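Local coordinates for pyruvate dehydrogenase complex, dihydrolipoamide acetyltransferase E2 component (Thermus thermophilus, PDB 2EQ9), which probably transfers acetyl groups through lipoate as the E2 component of the pyruvate dehydrogenase complex, this chain being E2's peripheral subunit-binding domain, at residues P5-L10 with E33-Y38. Numbering follows the deposited sequence.
Sequences PAARKL and EDVRAY
The two helices of the peripheral subunit-binding domain meet where Val35 of helix 32-39 packs against Ala7 and Leu10 of helix 5-13. Ala7 and Leu10 lie about one helical turn apart, and each receives a different methyl of the valine. Val35 CG2 touches the methyl of Ala7, with 3.6 Å between CG2 and Ala7 CB. The same CG2 also rests against the backbone of the first helix, 3.6 Å from Ala7 O. Val35 CG1 meets Leu10 CD1 at 3.5 Å, slightly tighter than usual for two methyl carbons. Leu10 CD1 is 4.2 Å from Val35 CB, so the branch point lies just behind the touching methyl.

The torsions explain this division. In Val35, CG1 is anti to the backbone N (chi1 -179°) and CG2 is anti to the carbonyl carbon. The fork therefore opens along the first helix. Leu10 has CG anti to its own N (chi1 -166°), and this together with chi2 near -76° sends CD1 to the valine. The leucine and valine side chains run antiparallel, each passing alongside the other. The helices come close here, with 6.2 Å between Ala7 CA and Val35 CA, and the small side chain of Ala7 probably allows this approach.

This small domain is built from two short helices joined by a long, mostly irregular segment. Val30 of that segment also packs on Val35. Asp34, beside the valine, accepts hydrogen bonds at OD2 from Arg31 N and from Ser24 OG, tying the start of helix 32-39 to the preceding loop. The CB of Arg8 is directed away from the second helix. Its guanidinium reaches another protein chain, where acidic side chains form salt bridges with NE and NH2, consistent with the E3-binding role of such domains.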
loop_
_atom_site.group_PDB
_atom_site.type_symbol
_atom_site.label_atom_id
_atom_site.label_comp_id
_atom_site.label_asym_id
_atom_site.label_seq_id
_atom_site.Cartn_x
_atom_site.Cartn_y
_atom_site.Cartn_z
ATOM N N PRO C 5 -19.581 -7.939 -3.319
ATOM C CA PRO C 5 -19.644 -7.851 -4.782
ATOM C C PRO C 5 -19.978 -9.180 -5.483
ATOM O O PRO C 5 -20.798 -9.215 -6.398
ATOM C CB PRO C 5 -18.254 -7.338 -5.160
ATOM C CG PRO C 5 -17.830 -6.552 -3.946
ATOM C CD PRO C 5 -18.289 -7.439 -2.816
ATOM N N ALA C 6 -19.342 -10.268 -5.061
ATOM C CA ALA C 6 -19.595 -11.567 -5.680
ATOM C C ALA C 6 -21.080 -11.938 -5.639
ATOM O O ALA C 6 -21.618 -12.483 -6.605
ATOM C CB ALA C 6 -18.763 -12.653 -4.988
ATOM N N ALA C 7 -21.736 -11.645 -4.522
ATOM C CA ALA C 7 -23.156 -11.947 -4.381
ATOM C C ALA C 7 -24.018 -11.040 -5.264
ATOM O O ALA C 7 -24.969 -11.507 -5.897
ATOM C CB ALA C 7 -23.576 -11.819 -2.911
ATOM N N ARG C 8 -23.683 -9.751 -5.315
ATOM C CA ARG C 8 -24.448 -8.802 -6.129
ATOM C C ARG C 8 -24.324 -9.186 -7.600
ATOM O O ARG C 8 -25.283 -9.088 -8.370
ATOM C CB ARG C 8 -23.934 -7.365 -5.927
ATOM C CG ARG C 8 -23.672 -7.007 -4.466
ATOM C CD ARG C 8 -23.609 -5.509 -4.219
ATOM N NE ARG C 8 -22.548 -4.810 -4.945
ATOM C CZ ARG C 8 -21.348 -4.519 -4.450
ATOM N NH1 ARG C 8 -21.026 -4.872 -3.213
ATOM N NH2 ARG C 8 -20.480 -3.826 -5.184
ATOM N N LYS C 9 -23.128 -9.630 -7.976
ATOM C CA LYS C 9 -22.847 -10.032 -9.342
ATOM C C LYS C 9 -23.695 -11.243 -9.718
ATOM O O LYS C 9 -24.353 -11.255 -10.760
ATOM C CB LYS C 9 -21.357 -10.355 -9.483
ATOM C CG LYS C 9 -20.828 -10.243 -10.902
ATOM C CD LYS C 9 -20.915 -11.561 -11.642
ATOM C CE LYS C 9 -19.838 -12.530 -11.173
ATOM N NZ LYS C 9 -19.969 -13.848 -11.865
ATOM N N LEU C 10 -23.696 -12.251 -8.852
ATOM C CA LEU C 10 -24.460 -13.466 -9.099
ATOM C C LEU C 10 -25.970 -13.227 -9.024
ATOM O O LEU C 10 -26.731 -13.837 -9.765
ATOM C CB LEU C 10 -24.042 -14.550 -8.104
ATOM C CG LEU C 10 -24.482 -15.986 -8.395
ATOM C CD1 LEU C 10 -25.940 -16.156 -8.060
ATOM C CD2 LEU C 10 -24.208 -16.326 -9.853
ATOM N N GLU C 33 -23.300 -17.729 -1.284
ATOM C CA GLU C 33 -24.048 -18.903 -0.849
ATOM C C GLU C 33 -25.516 -18.541 -0.654
ATOM O O GLU C 33 -26.402 -19.244 -1.140
ATOM C CB GLU C 33 -23.473 -19.453 0.462
ATOM C CG GLU C 33 -21.966 -19.680 0.435
ATOM C CD GLU C 33 -21.184 -18.409 0.704
ATOM O OE1 GLU C 33 -21.113 -17.996 1.882
ATOM O OE2 GLU C 33 -20.651 -17.819 -0.262
ATOM N N ASP C 34 -25.765 -17.438 0.047
ATOM C CA ASP C 34 -27.130 -16.981 0.300
ATOM C C ASP C 34 -27.906 -16.735 -0.995
ATOM O O ASP C 34 -29.064 -17.132 -1.117
ATOM C CB ASP C 34 -27.118 -15.697 1.132
ATOM C CG ASP C 34 -26.367 -15.854 2.436
ATOM O OD1 ASP C 34 -26.593 -16.868 3.133
ATOM O OD2 ASP C 34 -25.558 -14.963 2.770
ATOM N N VAL C 35 -27.271 -16.079 -1.959
ATOM C CA VAL C 35 -27.936 -15.797 -3.222
ATOM C C VAL C 35 -28.358 -17.105 -3.887
ATOM O O VAL C 35 -29.464 -17.215 -4.414
ATOM C CB VAL C 35 -27.016 -15.005 -4.175
ATOM C CG1 VAL C 35 -27.745 -14.709 -5.476
ATOM C CG2 VAL C 35 -26.588 -13.706 -3.515
ATOM N N ARG C 36 -27.475 -18.098 -3.851
ATOM C CA ARG C 36 -27.766 -19.400 -4.441
ATOM C C ARG C 36 -28.833 -20.115 -3.614
ATOM O O ARG C 36 -29.705 -20.793 -4.160
ATOM C CB ARG C 36 -26.492 -20.247 -4.506
ATOM N N ALA C 37 -28.759 -19.954 -2.296
ATOM C CA ALA C 37 -29.716 -20.579 -1.392
ATOM C C ALA C 37 -31.117 -20.058 -1.677
ATOM O O ALA C 37 -32.096 -20.801 -1.598
ATOM C CB ALA C 37 -29.338 -20.290 0.056
ATOM N N TYR C 38 -31.204 -18.776 -2.008
ATOM C CA TYR C 38 -32.479 -18.140 -2.312
ATOM C C TYR C 38 -32.931 -18.576 -3.704
ATOM O O TYR C 38 -34.126 -18.677 -3.976
ATOM C CB TYR C 38 -32.321 -16.616 -2.265
ATOM C CG TYR C 38 -33.599 -15.831 -2.464
ATOM C CD1 TYR C 38 -34.627 -15.876 -1.522
ATOM C CD2 TYR C 38 -33.777 -15.030 -3.592
ATOM C CE1 TYR C 38 -35.799 -15.140 -1.700
ATOM C CE2 TYR C 38 -34.942 -14.292 -3.778
ATOM C CZ TYR C 38 -35.948 -14.351 -2.831
ATOM O OH TYR C 38 -37.099 -13.619 -3.017
#